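Local atomic coordinates of histone deacetylase complex subunit SAP18 (Mus musculus, PDB entry 4A6Q), a protein that enhances SIN3-HDAC1-mediated transcriptional repression and is an auxiliary component of the splicing-dependent exon junction complex. Residues F33-G38 with D134-P139; G38-M43 with N88-F93; S54-Y59 with S71-V76. All coordinates share one frame; numbering follows the deposited sequence.

Contact 1. Residues F33-G38 with D134-P139; sequences FTTNNG and DIAITP. With IPA (isopropyl alcohol), chain B.
Ile137 O accepts hydrogen bonds from two waters, and both also bond the 33-38 segment. Water 1 donates to Ile137 O at 2.8 Å; it also donates to Thr35 OG1 and accepts from Gly38 N. The second water joins Ile137 O to Asn36 O. The two strands are the parallel central pair of the ubiquitin-like sheet, which brings the first and last strands of the fold side by side. Three backbone bonds tie them: Ile135 N to Phe33 O at 2.8 Å, then Thr35 N to Ile135 O and Ile137 N to Thr35 O, both at 3.0 Å. Thr35 OG1 sits between the backbone N and the carbonyl carbon (chi1 71°), over Ala136, with Ala136 CA 3.3 Å away. It also bonds to Arg39 O. Asp134 OD1 lies 3.4 Å from Phe33 CB, but its carboxylate is bound by His40 and His41. On the other face Thr34 and Ile135 lie side by side and point the same way. Beyond the last bridge, Thr138 CG2 packs on Gly38 CA. At the Thr34 side, OG1 shares a 2.8 Å hydrogen bond with O2 of an isopropyl alcohol, probably from the crystallisation liquor.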
loop_
_atom_site.group_PDB
_atom_site.type_symbol
_atom_site.label_atom_id
_atom_site.label_comp_id
_atom_site.label_asym_id
_atom_site.label_seq_id
_atom_site.Cartn_x
_atom_site.Cartn_y
_atom_site.Cartn_z
ATOM N N PHE A 33 -1.556 7.582 4.783
ATOM C CA PHE A 33 -1.412 8.994 4.553
ATOM C C PHE A 33 -1.926 9.249 3.161
ATOM O O PHE A 33 -1.831 8.367 2.310
ATOM C CB PHE A 33 0.063 9.377 4.696
ATOM C CG PHE A 33 0.603 9.093 6.084
ATOM C CD1 PHE A 33 1.134 7.854 6.399
ATOM C CD2 PHE A 33 0.528 10.059 7.082
ATOM C CE1 PHE A 33 1.598 7.581 7.668
ATOM C CE2 PHE A 33 1.007 9.802 8.355
ATOM C CZ PHE A 33 1.514 8.545 8.658
ATOM N N THR A 34 -2.496 10.421 2.960
ATOM C CA THR A 34 -3.112 10.724 1.662
ATOM C C THR A 34 -2.688 12.104 1.179
ATOM O O THR A 34 -2.354 12.986 1.973
ATOM C CB THR A 34 -4.685 10.643 1.685
ATOM O OG1 THR A 34 -5.215 11.549 2.669
ATOM C CG2 THR A 34 -5.175 9.225 2.031
ATOM N N THR A 35 -2.693 12.279 -0.141
ATOM C CA THR A 35 -2.476 13.604 -0.719
ATOM C C THR A 35 -3.555 13.928 -1.729
ATOM O O THR A 35 -4.235 13.033 -2.240
ATOM C CB THR A 35 -1.119 13.730 -1.462
ATOM O OG1 THR A 35 -1.174 12.966 -2.688
ATOM C CG2 THR A 35 0.023 13.239 -0.613
ATOM N N ASN A 36 -3.689 15.229 -2.016
ATOM C CA ASN A 36 -4.535 15.676 -3.142
ATOM C C ASN A 36 -3.845 16.668 -4.071
ATOM O O ASN A 36 -4.508 17.405 -4.795
ATOM C CB ASN A 36 -5.893 16.196 -2.652
ATOM C CG ASN A 36 -5.780 17.427 -1.753
ATOM O OD1 ASN A 36 -4.697 17.954 -1.499
ATOM N ND2 ASN A 36 -6.925 17.891 -1.269
ATOM N N ASN A 37 -2.518 16.660 -4.064
ATOM C CA ASN A 37 -1.728 17.558 -4.908
ATOM C C ASN A 37 -1.222 16.906 -6.177
ATOM O O ASN A 37 -0.503 17.528 -6.963
ATOM C CB ASN A 37 -0.538 18.143 -4.125
ATOM C CG ASN A 37 0.510 17.107 -3.770
ATOM O OD1 ASN A 37 0.270 15.902 -3.871
ATOM N ND2 ASN A 37 1.696 17.580 -3.354
ATOM N N GLY A 38 -1.546 15.644 -6.367
ATOM C CA GLY A 38 -1.123 14.934 -7.562
ATOM C C GLY A 38 0.134 14.093 -7.439
ATOM O O GLY A 38 0.578 13.498 -8.427
ATOM N N ASP A 134 0.851 5.170 1.489
ATOM C CA ASP A 134 0.630 6.548 1.030
ATOM C C ASP A 134 -0.262 6.480 -0.192
ATOM O O ASP A 134 0.015 5.720 -1.119
ATOM C CB ASP A 134 1.973 7.193 0.643
ATOM C CG ASP A 134 1.906 8.696 0.612
ATOM O OD1 ASP A 134 1.664 9.306 1.658
ATOM O OD2 ASP A 134 2.148 9.307 -0.450
ATOM N N ILE A 135 -1.332 7.253 -0.213
ATOM C CA ILE A 135 -2.247 7.218 -1.357
ATOM C C ILE A 135 -2.378 8.610 -1.943
ATOM O O ILE A 135 -2.830 9.527 -1.273
ATOM C CB ILE A 135 -3.647 6.710 -0.953
ATOM C CG1 ILE A 135 -3.537 5.412 -0.158
ATOM C CG2 ILE A 135 -4.535 6.568 -2.203
ATOM C CD1 ILE A 135 -4.903 4.940 0.353
ATOM N N ALA A 136 -1.971 8.769 -3.197
ATOM C CA ALA A 136 -2.122 10.034 -3.882
ATOM C C ALA A 136 -3.447 9.973 -4.646
ATOM O O ALA A 136 -3.624 9.110 -5.516
ATOM C CB ALA A 136 -0.956 10.256 -4.848
ATOM N N ILE A 137 -4.379 10.854 -4.301
ATOM C CA ILE A 137 -5.721 10.804 -4.897
ATOM C C ILE A 137 -5.793 11.937 -5.909
ATOM O O ILE A 137 -5.439 13.079 -5.596
ATOM C CB ILE A 137 -6.794 10.982 -3.828
ATOM C CG1 ILE A 137 -6.615 9.926 -2.729
ATOM C CG2 ILE A 137 -8.212 10.851 -4.453
ATOM C CD1 ILE A 137 -7.558 10.099 -1.527
ATOM N N THR A 138 -6.232 11.628 -7.127
ATOM C CA THR A 138 -6.352 12.653 -8.161
ATOM C C THR A 138 -7.739 12.590 -8.795
ATOM O O THR A 138 -8.384 11.559 -8.795
ATOM C CB THR A 138 -5.273 12.532 -9.238
ATOM O OG1 THR A 138 -5.254 11.205 -9.758
ATOM C CG2 THR A 138 -3.880 12.869 -8.693
ATOM N N PRO A 139 -8.237 13.725 -9.290
ATOM C CA PRO A 139 -9.598 13.748 -9.828
ATOM C C PRO A 139 -9.696 13.041 -11.178
ATOM O O PRO A 139 -8.671 12.700 -11.781
ATOM C CB PRO A 139 -9.889 15.257 -9.967
ATOM C CG PRO A 139 -8.571 15.887 -10.115
ATOM C CD PRO A 139 -7.592 15.050 -9.333
HETATM C C1 IPA B . -7.565 13.463 0.772
HETATM C C2 IPA B . -6.665 14.607 1.226
HETATM C C3 IPA B . -7.237 15.199 2.509
HETATM O O2 IPA B . -5.355 14.131 1.486
HETATM O O HOH W 1 -2.698 13.492 -5.023
HETATM O O HOH W 2 -5.486 15.810 -6.744
#

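Contact 2. Residues G38-M43 with N88-F93; sequences GRHHRM and NFAIVF
His40 NE2 donates a hydrogen bond to Asn88 OD1 at 2.8 Å. The bond is nearly straight, with 165° at the hydrogen. The acceptor lies at the ring edge, close to the ring plane. NE2 stands 34° out of the Asn88 carbonyl plane, and the ring and amide planes are steeply inclined to each other. The two side chains cross at about a right angle.

This is the tight part of the contact. Ala90 CB lies over one face of the His40 ring, 3.7 Å from its centroid, as a CH-pi contact. It is offset toward the rim and comes within 3.5 Å of CE1. The same CE1 is 3.0 Å from Asn88 O. The other ring nitrogen, ND1, is hydrogen-bonded to Asp134 OD2. Both nitrogens face acceptor oxygens, one of them from a carboxylate, so a protonated ring is possible. Asp134 thus helps to fix the rotation of the imidazole.

The other end is looser and purely apolar. Selenomethionine Met43 meets Val92 tip to tip, with SE 4.0 Å from Val92 CG1 and CE 4.2 Å from Val92 CG2. Met43 also touches Val103 of the next strand. Between these two points His41 turns to Asp134 instead. Arg39 and Arg42 lie on the exposed side of the loop, and Arg42 forms a salt bridge with Asp44.

Phe89 points the opposite way, onto helix 66-76. The loop therefore covers part of the sheet face turned away from the helix. A mixed sheet with a helix packed on one face is typical of the ubiquitin-like beta-grasp fold, here with a long connection between its first two strands.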
loop_
_atom_site.group_PDB
_atom_site.type_symbol
_atom_site.label_atom_id
_atom_site.label_comp_id
_atom_site.label_asym_id
_atom_site.label_seq_id
_atom_site.Cartn_x
_atom_site.Cartn_y
_atom_site.Cartn_z
ATOM N N GLY A 38 -1.546 15.644 -6.367
ATOM C CA GLY A 38 -1.123 14.934 -7.562
ATOM C C GLY A 38 0.134 14.093 -7.439
ATOM O O GLY A 38 0.578 13.498 -8.427
ATOM N N ARG A 39 0.725 14.040 -6.250
ATOM C CA ARG A 39 1.916 13.221 -6.068
ATOM C C ARG A 39 1.975 12.645 -4.680
ATOM O O ARG A 39 1.224 13.065 -3.799
ATOM C CB ARG A 39 3.166 14.038 -6.332
ATOM C CG ARG A 39 3.352 15.183 -5.419
ATOM C CD ARG A 39 4.104 16.274 -6.171
ATOM N NE ARG A 39 3.436 16.521 -7.440
ATOM C CZ ARG A 39 2.732 17.613 -7.713
ATOM N NH1 ARG A 39 2.618 18.580 -6.807
ATOM N NH2 ARG A 39 2.140 17.728 -8.896
ATOM N N HIS A 40 2.832 11.644 -4.510
ATOM C CA HIS A 40 3.054 11.099 -3.180
ATOM C C HIS A 40 3.716 12.110 -2.260
ATOM O O HIS A 40 4.372 13.061 -2.703
ATOM C CB HIS A 40 3.844 9.789 -3.245
ATOM C CG HIS A 40 3.022 8.662 -3.757
ATOM N ND1 HIS A 40 2.003 8.108 -3.014
ATOM C CD2 HIS A 40 2.976 8.046 -4.967
ATOM C CE1 HIS A 40 1.397 7.177 -3.716
ATOM N NE2 HIS A 40 1.947 7.137 -4.917
ATOM N N HIS A 41 3.549 11.909 -0.967
ATOM C CA HIS A 41 4.350 12.620 -0.010
ATOM C C HIS A 41 5.835 12.405 -0.329
ATOM O O HIS A 41 6.242 11.329 -0.779
ATOM C CB HIS A 41 4.083 12.131 1.429
ATOM C CG HIS A 41 2.790 12.616 2.016
ATOM N ND1 HIS A 41 1.692 11.803 2.174
ATOM C CD2 HIS A 41 2.447 13.822 2.535
ATOM C CE1 HIS A 41 0.714 12.495 2.743
ATOM N NE2 HIS A 41 1.138 13.725 2.945
ATOM N N ARG A 42 6.622 13.440 -0.097
ATOM C CA ARG A 42 8.063 13.334 -0.253
ATOM C C ARG A 42 8.670 12.644 0.966
ATOM O O ARG A 42 8.100 12.690 2.054
ATOM C CB ARG A 42 8.658 14.721 -0.419
ATOM C CG ARG A 42 8.196 15.382 -1.700
ATOM C CD ARG A 42 8.864 16.729 -1.877
ATOM N NE ARG A 42 8.853 17.390 -0.586
ATOM C CZ ARG A 42 7.780 17.950 -0.042
ATOM N NH1 ARG A 42 6.633 17.998 -0.709
ATOM N NH2 ARG A 42 7.866 18.489 1.152
HETATM N N MSE A 43 9.834 12.020 0.792
HETATM C CA MSE A 43 10.449 11.298 1.924
HETATM C C MSE A 43 10.936 12.232 3.026
HETATM O O MSE A 43 11.026 11.822 4.193
HETATM C CB MSE A 43 11.542 10.348 1.436
HETATM C CG MSE A 43 11.026 9.244 0.532
HETATM SE SE MSE A 43 9.748 8.228 1.530
HETATM C CE MSE A 43 8.126 9.046 0.869
ATOM N N ASN A 88 -3.537 6.301 -6.267
ATOM C CA ASN A 88 -2.231 5.731 -6.533
ATOM C C ASN A 88 -1.572 5.341 -5.227
ATOM O O ASN A 88 -1.334 6.186 -4.378
ATOM C CB ASN A 88 -1.358 6.779 -7.232
ATOM C CG ASN A 88 -0.103 6.191 -7.835
ATOM O OD1 ASN A 88 0.838 5.810 -7.136
ATOM N ND2 ASN A 88 -0.058 6.173 -9.157
ATOM N N PHE A 89 -1.324 4.048 -5.052
ATOM C CA PHE A 89 -0.796 3.540 -3.765
ATOM C C PHE A 89 0.719 3.342 -3.793
ATOM O O PHE A 89 1.271 2.806 -4.780
ATOM C CB PHE A 89 -1.385 2.157 -3.465
ATOM C CG PHE A 89 -2.821 2.151 -3.024
ATOM C CD1 PHE A 89 -3.850 2.347 -3.935
ATOM C CD2 PHE A 89 -3.138 1.893 -1.684
ATOM C CE1 PHE A 89 -5.196 2.288 -3.523
ATOM C CE2 PHE A 89 -4.489 1.831 -1.280
ATOM C CZ PHE A 89 -5.490 2.038 -2.196
ATOM N N ALA A 90 1.364 3.665 -2.674
ATOM C CA ALA A 90 2.782 3.408 -2.496
ATOM C C ALA A 90 3.022 2.949 -1.066
ATOM O O ALA A 90 2.297 3.369 -0.171
ATOM C CB ALA A 90 3.593 4.662 -2.763
ATOM N N ILE A 91 4.043 2.124 -0.857
ATOM C CA ILE A 91 4.451 1.736 0.503
ATOM C C ILE A 91 5.665 2.558 0.884
ATOM O O ILE A 91 6.603 2.721 0.091
ATOM C CB ILE A 91 4.789 0.244 0.543
ATOM C CG1 ILE A 91 3.526 -0.588 0.371
ATOM C CG2 ILE A 91 5.385 -0.088 1.918
ATOM C CD1 ILE A 91 3.793 -2.108 0.085
ATOM N N VAL A 92 5.585 3.183 2.055
ATOM C CA VAL A 92 6.681 3.964 2.618
ATOM C C VAL A 92 7.314 3.124 3.719
ATOM O O VAL A 92 6.626 2.717 4.655
ATOM C CB VAL A 92 6.139 5.298 3.196
ATOM C CG1 VAL A 92 7.283 6.110 3.853
ATOM C CG2 VAL A 92 5.428 6.118 2.074
ATOM N N PHE A 93 8.608 2.846 3.612
ATOM C CA PHE A 93 9.256 1.861 4.457
ATOM C C PHE A 93 10.620 2.330 4.880
ATOM O O PHE A 93 11.259 3.137 4.225
ATOM C CB PHE A 93 9.344 0.478 3.776
ATOM C CG PHE A 93 10.102 0.447 2.460
ATOM C CD1 PHE A 93 9.515 0.928 1.301
ATOM C CD2 PHE A 93 11.355 -0.171 2.371
ATOM C CE1 PHE A 93 10.167 0.874 0.064
ATOM C CE2 PHE A 93 12.024 -0.232 1.138
ATOM C CZ PHE A 93 11.417 0.292 -0.018
#

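Contact 3. Residues S54-Y59 with S71-V76; sequences SELQIY and SLVKEV
Leu56 and Ile58 meet Leu72, Val73 and Val76 with no flat group between them. Two flat groups of segment 54-59, the Glu55 carboxylate and the Gln57 amide, meet each other rather than the helix. Gln57 NE2 donates to Glu55 OE2 at 3.0 Å. The acceptor lies almost in the amide plane of Gln57, but the donor stands above the Glu55 carboxylate, 66° out of its plane. Arg31 NE makes a salt bridge to the same oxygen.

The side facing helix 66-76 is built from branched aliphatic tips. The CD2 branch of Leu56 reaches the helix and touches Val73 CG2 and Val76 CG2, each at 4.1 Å. Ile58 meets Leu72 more closely: CG2 is 3.6 Å from Leu72 CD1, and Ile58 CD1 is 3.8 Å from that same methyl. Ile58 CD1 also approaches Leu72 CB.

The short strand and helix axes come within 10.3 Å and run 136° apart. Leu56 and Ile58 point toward helix segment 71-76, which packs against outermost strand 56-60 of the ubiquitin-like sheet. Val73 also touches Ile135 and Ile137, so it continues the packing onto strand 132-138. Leu56 and Ile58 have backbone bonds to Val32 and Leu30. No hydrogen bond crosses between strand and helix. The contact is apolar packing, buried at Ile58 and Val73 and more open at Val76, and no directional bond fixes it.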
loop_
_atom_site.group_PDB
_atom_site.type_symbol
_atom_site.label_atom_id
_atom_site.label_comp_id
_atom_site.label_asym_id
_atom_site.label_seq_id
_atom_site.Cartn_x
_atom_site.Cartn_y
_atom_site.Cartn_z
ATOM N N SER A 54 -1.674 14.734 9.000
ATOM C CA SER A 54 -2.974 14.114 8.760
ATOM C C SER A 54 -2.765 12.649 8.405
ATOM O O SER A 54 -1.859 12.331 7.646
ATOM C CB SER A 54 -3.730 14.779 7.611
ATOM O OG SER A 54 -3.926 16.164 7.864
ATOM N N GLU A 55 -3.595 11.773 8.971
ATOM C CA GLU A 55 -3.521 10.344 8.673
ATOM C C GLU A 55 -4.825 9.635 8.989
ATOM O O GLU A 55 -5.631 10.121 9.769
ATOM C CB GLU A 55 -2.345 9.696 9.398
ATOM C CG GLU A 55 -2.614 9.258 10.802
ATOM C CD GLU A 55 -1.390 8.619 11.440
ATOM O OE1 GLU A 55 -0.487 9.374 11.848
ATOM O OE2 GLU A 55 -1.328 7.359 11.514
ATOM N N LEU A 56 -5.030 8.476 8.351
ATOM C CA LEU A 56 -6.199 7.639 8.593
ATOM C C LEU A 56 -5.681 6.315 9.131
ATOM O O LEU A 56 -4.797 5.726 8.543
ATOM C CB LEU A 56 -6.927 7.399 7.265
ATOM C CG LEU A 56 -8.025 6.350 7.202
ATOM C CD1 LEU A 56 -9.063 6.716 8.211
ATOM C CD2 LEU A 56 -8.629 6.271 5.791
ATOM N N GLN A 57 -6.236 5.830 10.231
ATOM C CA GLN A 57 -5.815 4.534 10.754
ATOM C C GLN A 57 -6.881 3.488 10.552
ATOM O O GLN A 57 -8.064 3.775 10.720
ATOM C CB GLN A 57 -5.429 4.639 12.251
ATOM C CG GLN A 57 -4.173 5.453 12.389
ATOM C CD GLN A 57 -3.642 5.525 13.802
ATOM O OE1 GLN A 57 -4.184 4.896 14.726
ATOM N NE2 GLN A 57 -2.551 6.262 13.976
ATOM N N ILE A 58 -6.461 2.273 10.162
ATOM C CA ILE A 58 -7.402 1.218 9.775
ATOM C C ILE A 58 -6.951 -0.098 10.404
ATOM O O ILE A 58 -5.768 -0.359 10.476
ATOM C CB ILE A 58 -7.399 1.045 8.230
ATOM C CG1 ILE A 58 -8.035 2.284 7.579
ATOM C CG2 ILE A 58 -8.100 -0.236 7.777
ATOM C CD1 ILE A 58 -7.930 2.270 6.042
ATOM N N TYR A 59 -7.902 -0.876 10.931
ATOM C CA TYR A 59 -7.598 -2.240 11.340
ATOM C C TYR A 59 -7.880 -3.133 10.148
ATOM O O TYR A 59 -9.006 -3.133 9.613
ATOM C CB TYR A 59 -8.530 -2.674 12.473
ATOM C CG TYR A 59 -8.233 -2.085 13.817
ATOM C CD1 TYR A 59 -6.963 -2.124 14.334
ATOM C CD2 TYR A 59 -9.235 -1.467 14.552
ATOM C CE1 TYR A 59 -6.685 -1.578 15.600
ATOM C CE2 TYR A 59 -8.978 -0.924 15.787
ATOM C CZ TYR A 59 -7.707 -0.984 16.297
ATOM O OH TYR A 59 -7.454 -0.436 17.532
ATOM N N SER A 71 -12.281 1.764 -0.422
ATOM C CA SER A 71 -13.630 1.873 0.122
ATOM C C SER A 71 -13.635 2.603 1.464
ATOM O O SER A 71 -14.511 3.436 1.718
ATOM C CB SER A 71 -14.272 0.498 0.268
ATOM O OG SER A 71 -15.649 0.639 0.578
ATOM N N LEU A 72 -12.648 2.317 2.312
ATOM C CA LEU A 72 -12.555 3.004 3.599
ATOM C C LEU A 72 -12.166 4.477 3.449
ATOM O O LEU A 72 -12.645 5.340 4.187
ATOM C CB LEU A 72 -11.571 2.277 4.523
ATOM C CG LEU A 72 -12.044 0.856 4.863
ATOM C CD1 LEU A 72 -10.937 0.042 5.514
ATOM C CD2 LEU A 72 -13.242 0.894 5.764
ATOM N N VAL A 73 -11.257 4.764 2.517
ATOM C CA VAL A 73 -10.865 6.139 2.266
ATOM C C VAL A 73 -12.083 6.944 1.799
ATOM O O VAL A 73 -12.291 8.087 2.227
ATOM C CB VAL A 73 -9.716 6.183 1.239
ATOM C CG1 VAL A 73 -9.369 7.638 0.817
ATOM C CG2 VAL A 73 -8.485 5.510 1.813
ATOM N N LYS A 74 -12.918 6.337 0.965
ATOM C CA LYS A 74 -14.111 7.041 0.472
ATOM C C LYS A 74 -15.129 7.413 1.559
ATOM O O LYS A 74 -15.863 8.398 1.408
ATOM C CB LYS A 74 -14.784 6.226 -0.616
ATOM C CG LYS A 74 -14.031 6.201 -1.901
ATOM C CD LYS A 74 -14.481 5.022 -2.722
ATOM C CE LYS A 74 -13.629 4.859 -3.919
ATOM N NZ LYS A 74 -14.067 3.661 -4.690
ATOM N N GLU A 75 -15.178 6.629 2.630
ATOM C CA GLU A 75 -16.008 6.927 3.798
ATOM C C GLU A 75 -15.664 8.286 4.397
ATOM O O GLU A 75 -16.554 8.988 4.878
ATOM C CB GLU A 75 -15.870 5.837 4.895
ATOM C CG GLU A 75 -16.447 4.459 4.525
ATOM C CD GLU A 75 -16.250 3.347 5.588
ATOM O OE1 GLU A 75 -15.637 3.555 6.671
ATOM O OE2 GLU A 75 -16.710 2.217 5.316
ATOM N N VAL A 76 -14.374 8.644 4.429
ATOM C CA VAL A 76 -13.999 9.893 5.084
ATOM C C VAL A 76 -13.793 11.045 4.119
ATOM O O VAL A 76 -13.833 12.191 4.533
ATOM C CB VAL A 76 -12.738 9.775 5.968
ATOM C CG1 VAL A 76 -13.094 9.147 7.317
ATOM C CG2 VAL A 76 -11.675 8.997 5.264
#

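In the fold
The three contacts describe one ubiquitin-like domain. Along the chain they are nested: contact 1 spans the longest loop, contact 2 lies within it, and contact 3 within contact 2. All reach the same five-stranded sheet. Contacts 1 and 2 have centres 8 Å apart, share Gly38 and touch through Asp134. Contact 3 lies 13 Å from contact 1, centre to centre, and joins it through Phe33 and Val73. Contacts 2 and 3 do not touch; their centres are 16 Å apart. Helix 66-76 thus packs on one face of the sheet, and loop 38-43 covers part of the other.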